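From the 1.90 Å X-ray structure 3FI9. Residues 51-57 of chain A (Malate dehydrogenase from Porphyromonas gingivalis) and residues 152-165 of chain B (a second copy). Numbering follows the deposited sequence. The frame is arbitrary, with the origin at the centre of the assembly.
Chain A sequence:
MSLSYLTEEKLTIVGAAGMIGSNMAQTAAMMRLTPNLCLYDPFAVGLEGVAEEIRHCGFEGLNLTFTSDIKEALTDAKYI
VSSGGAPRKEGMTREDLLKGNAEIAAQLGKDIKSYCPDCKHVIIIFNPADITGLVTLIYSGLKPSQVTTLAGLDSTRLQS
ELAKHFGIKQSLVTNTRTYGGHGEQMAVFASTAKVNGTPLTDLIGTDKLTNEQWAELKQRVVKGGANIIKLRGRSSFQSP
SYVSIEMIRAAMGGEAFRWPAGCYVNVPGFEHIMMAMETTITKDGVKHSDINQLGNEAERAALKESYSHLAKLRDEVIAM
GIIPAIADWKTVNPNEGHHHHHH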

# COMPACT_ATOMS: atom_id res chain seq x y z
N ALA A 51 -2.28 7.20 -11.09
CA ALA A 51 -3.43 6.51 -11.68
C ALA A 51 -3.00 5.31 -12.53
O ALA A 51 -3.64 4.28 -12.50
N GLU A 52 -1.92 5.49 -13.29
CA GLU A 52 -1.38 4.42 -14.14
C GLU A 52 -0.98 3.24 -13.26
O GLU A 52 -1.32 2.10 -13.56
N GLU A 53 -0.31 3.50 -12.16
CA GLU A 53 0.06 2.42 -11.23
C GLU A 53 -1.18 1.68 -10.68
O GLU A 53 -1.19 0.46 -10.61
N ILE A 54 -2.21 2.42 -10.28
CA ILE A 54 -3.41 1.77 -9.75
C ILE A 54 -4.08 0.92 -10.82
O ILE A 54 -4.43 -0.25 -10.59
N ARG A 55 -4.20 1.48 -12.01
CA ARG A 55 -4.76 0.73 -13.12
C ARG A 55 -4.00 -0.59 -13.39
O ARG A 55 -4.61 -1.58 -13.72
N HIS A 56 -2.69 -0.56 -13.29
CA HIS A 56 -1.88 -1.74 -13.55
C HIS A 56 -1.92 -2.81 -12.43
O HIS A 56 -1.38 -3.91 -12.61
N CYS A 57 -2.54 -2.49 -11.29
CA CYS A 57 -2.76 -3.51 -10.24
C CYS A 57 -3.85 -4.47 -10.67
O CYS A 57 -3.93 -5.61 -10.17
N GLY B 152 3.18 -10.39 -14.83
CA GLY B 152 1.82 -10.01 -15.22
C GLY B 152 1.56 -8.54 -15.58
O GLY B 152 0.50 -8.23 -16.08
N LEU B 153 2.50 -7.65 -15.28
CA LEU B 153 2.26 -6.22 -15.51
C LEU B 153 2.09 -5.91 -17.01
O LEU B 153 1.44 -4.94 -17.36
N ASP B 154 2.74 -6.69 -17.89
CA ASP B 154 2.60 -6.44 -19.32
C ASP B 154 1.13 -6.74 -19.70
O ASP B 154 0.56 -6.06 -20.53
N SER B 155 0.54 -7.74 -19.09
CA SER B 155 -0.88 -8.06 -19.34
C SER B 155 -1.83 -7.01 -18.73
O SER B 155 -2.89 -6.64 -19.31
N THR B 156 -1.50 -6.52 -17.53
CA THR B 156 -2.40 -5.56 -16.93
C THR B 156 -2.26 -4.20 -17.63
O THR B 156 -3.24 -3.45 -17.74
N ARG B 157 -1.05 -3.89 -18.07
CA ARG B 157 -0.86 -2.65 -18.81
C ARG B 157 -1.62 -2.76 -20.13
O ARG B 157 -2.32 -1.83 -20.53
N LEU B 158 -1.51 -3.89 -20.80
CA LEU B 158 -2.27 -4.01 -22.05
C LEU B 158 -3.79 -3.88 -21.80
O LEU B 158 -4.53 -3.25 -22.57
N GLN B 159 -4.28 -4.48 -20.72
CA GLN B 159 -5.70 -4.28 -20.34
C GLN B 159 -6.10 -2.82 -20.13
O GLN B 159 -7.17 -2.39 -20.62
N SER B 160 -5.28 -2.08 -19.39
CA SER B 160 -5.48 -0.66 -19.11
C SER B 160 -5.44 0.21 -20.38
O SER B 160 -6.32 1.06 -20.59
N GLU B 161 -4.43 -0.01 -21.22
CA GLU B 161 -4.31 0.76 -22.46
C GLU B 161 -5.49 0.47 -23.40
O GLU B 161 -6.00 1.39 -24.03
N LEU B 162 -5.95 -0.78 -23.48
CA LEU B 162 -7.14 -1.07 -24.29
C LEU B 162 -8.40 -0.43 -23.73
O LEU B 162 -9.22 0.14 -24.49
N ALA B 163 -8.57 -0.48 -22.40
CA ALA B 163 -9.73 0.17 -21.81
C ALA B 163 -9.70 1.71 -22.02
O ALA B 163 -10.74 2.33 -22.29
N LYS B 164 -8.53 2.31 -21.90
CA LYS B 164 -8.36 3.75 -22.20
C LYS B 164 -8.73 4.09 -23.66
O LYS B 164 -9.42 5.09 -23.92
N HIS B 165 -8.22 3.28 -24.58
CA HIS B 165 -8.66 3.36 -25.99
C HIS B 165 -10.14 3.36 -26.23
O HIS B 165 -10.64 4.26 -26.90

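The strongest polar link between the two helices is a salt bridge: B:Lys164 NZ donates to A:Glu52 OE2 at 2.8 Å. B:Lys164 sets its CA-to-CB bond toward the partner helix, and its chain (m, t, p, t) is long enough to carry the ammonium to the carboxylate. A:Glu52 starts sideways, but chi1 and chi2, both m, bring its end nearer. Each partner is also held within its own helix. A:Arg55 NH1 forms a salt bridge with A:Glu52 OE1 at 3.1 Å, and B:Lys164 NZ makes weak hydrogen bonds, both 3.3 Å, to B:Glu161 OE1 and OE2. Charges therefore alternate through the cluster: B:Lys164 NZ, bonded to both acids, offsets the 4.0 Å between A:Glu52 OE2 and B:Glu161 OE2, while A:Glu52 in turn offsets the 4.2 Å between A:Arg55 NH1 and B:Lys164 NZ.

The second direct hydrogen bond comes from a shorter side chain and uses the backbone of chain A. B:Thr156 points toward chain A with chi1 at p, and its OG1 donates to A:His56 O at 2.8 Å. A small hydroxyl suits this place, because the CA atoms of B:Thr156 and A:His56 are just 5.1 Å apart.

Water 1 donates to A:Glu52 OE1 (2.9 Å) and B:Glu161 OE2 (2.6 Å), accepts from B:Ser160 OG (2.6 Å), and also hydrogen-bonds to A:His56 NE2 (2.9 Å). By donating to both carboxylates, it helps two acids share a confined space. Water 2 spans the same pair, donating to B:Glu161 OE2 at 2.8 Å and weakly to A:Glu52 OE2 at 3.5 Å. Water 3 joins A:His56 ND1 (2.8 Å) to B:Arg157 NH2 (2.9 Å), accepting from the arginine.

Packing centres on A:His56, which has the largest area covered by the other helix. With chi1 at m, its ring offers a flat face to B:Arg157, whose CG sits 3.5 Å from the ring centroid, nearly on the normal, in a CH-pi contact. B:Arg157 (m, t, t) suits this place by combining an aliphatic stem for the ring with a polar end for water 3. At the ring edge, B:Ser160 CB lies 4.0 Å from A:His56 CD2. B:Ser160 points toward chain A with chi1 at t, and its OG also packs 3.6 Å from A:Arg55 CB.

Farther out, the extended A:Arg55 (m, t, t) lays one guanidinium face against B:Lys164 CG, and its NH1 is 3.5 Å from B:Lys164 CD. B:Leu153 (m, t) brings a methyl, CD2, to 3.8 Å from A:His56 O, a van der Waals contact beside the threonine's hydrogen bond.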

# COMPACT_ATOMS: atom_id res chain seq x y z
CB ALA A 51 -4.31 7.48 -12.52
CB GLU A 52 -0.18 4.91 -14.98
CG GLU A 52 -0.54 5.95 -16.08
CD GLU A 52 -1.47 5.43 -17.19
OE1 GLU A 52 -2.43 4.66 -16.93
OE2 GLU A 52 -1.27 5.82 -18.36
CB GLU A 53 0.93 2.96 -10.10
CG GLU A 53 2.43 3.10 -10.49
CD GLU A 53 3.31 2.21 -9.61
OE1 GLU A 53 3.26 0.97 -9.72
OE2 GLU A 53 4.03 2.77 -8.76
CB ILE A 54 -4.40 2.81 -9.21
CG1 ILE A 54 -3.66 3.69 -8.16
CG2 ILE A 54 -5.71 2.11 -8.74
CD1 ILE A 54 -3.09 2.87 -6.96
CB ARG A 55 -4.74 1.60 -14.38
CG ARG A 55 -5.80 2.67 -14.39
CD ARG A 55 -5.39 3.72 -15.41
NE ARG A 55 -6.44 4.70 -15.64
CZ ARG A 55 -6.35 5.74 -16.49
NH1 ARG A 55 -5.22 5.97 -17.12
NH2 ARG A 55 -7.37 6.58 -16.66
CB HIS A 56 -0.42 -1.29 -13.80
CG HIS A 56 -0.28 -0.30 -14.92
ND1 HIS A 56 0.89 0.41 -15.12
CD2 HIS A 56 -1.15 0.11 -15.89
CE1 HIS A 56 0.72 1.23 -16.16
NE2 HIS A 56 -0.50 1.06 -16.63
CB CYS A 57 -3.21 -2.86 -8.94
SG CYS A 57 -1.86 -1.98 -8.15
CB LEU B 153 3.40 -5.36 -14.91
CG LEU B 153 3.58 -5.37 -13.38
CD1 LEU B 153 4.58 -4.34 -12.94
CD2 LEU B 153 2.22 -5.12 -12.69
CB ASP B 154 3.57 -7.31 -20.15
CG ASP B 154 5.01 -6.72 -20.23
OD1 ASP B 154 5.25 -5.56 -19.85
OD2 ASP B 154 5.89 -7.44 -20.72
CB SER B 155 -1.20 -9.46 -18.79
OG SER B 155 -0.56 -10.48 -19.57
CB THR B 156 -2.20 -5.42 -15.41
OG1 THR B 156 -0.90 -4.90 -15.15
CG2 THR B 156 -2.31 -6.73 -14.74
CB ARG B 157 0.61 -2.35 -19.04
CG ARG B 157 1.32 -2.00 -17.74
CD ARG B 157 2.80 -1.83 -17.91
NE ARG B 157 3.35 -1.47 -16.62
CZ ARG B 157 4.61 -1.64 -16.26
NH1 ARG B 157 5.49 -2.18 -17.09
NH2 ARG B 157 4.98 -1.30 -15.03
CB LEU B 158 -1.94 -5.32 -22.76
CG LEU B 158 -2.77 -5.58 -24.05
CD1 LEU B 158 -2.45 -4.55 -25.10
CD2 LEU B 158 -2.37 -6.94 -24.61
CB GLN B 159 -6.05 -5.07 -19.06
CG GLN B 159 -7.58 -5.10 -18.76
CD GLN B 159 -7.84 -5.63 -17.36
OE1 GLN B 159 -7.16 -5.22 -16.40
NE2 GLN B 159 -8.77 -6.57 -17.23
CB SER B 160 -4.43 -0.19 -18.10
OG SER B 160 -4.45 1.23 -17.94
CB GLU B 161 -2.95 0.52 -23.15
CG GLU B 161 -1.68 0.92 -22.33
CD GLU B 161 -1.56 2.41 -22.02
OE1 GLU B 161 -1.95 3.27 -22.85
OE2 GLU B 161 -1.03 2.73 -20.93
CB LEU B 162 -7.34 -2.57 -24.51
CG LEU B 162 -6.37 -3.17 -25.56
CD1 LEU B 162 -6.26 -4.67 -25.30
CD2 LEU B 162 -6.95 -2.95 -26.96
CB ALA B 163 -9.86 -0.20 -20.29
CB LYS B 164 -6.92 4.16 -21.93
CG LYS B 164 -6.60 4.38 -20.43
CD LYS B 164 -5.10 4.33 -20.18
CE LYS B 164 -4.35 5.51 -20.82
NZ LYS B 164 -2.90 5.40 -20.57
CB HIS B 165 -8.06 2.26 -26.87
CG HIS B 165 -8.37 2.46 -28.32
ND1 HIS B 165 -7.72 3.41 -29.10
CD2 HIS B 165 -9.27 1.87 -29.13
CE1 HIS B 165 -8.20 3.37 -30.33
NE2 HIS B 165 -9.14 2.44 -30.37
O HOH W 1 -2.12 2.28 -18.64
O HOH W 2 0.62 5.00 -21.16
O HOH W 3 3.01 0.04 -13.34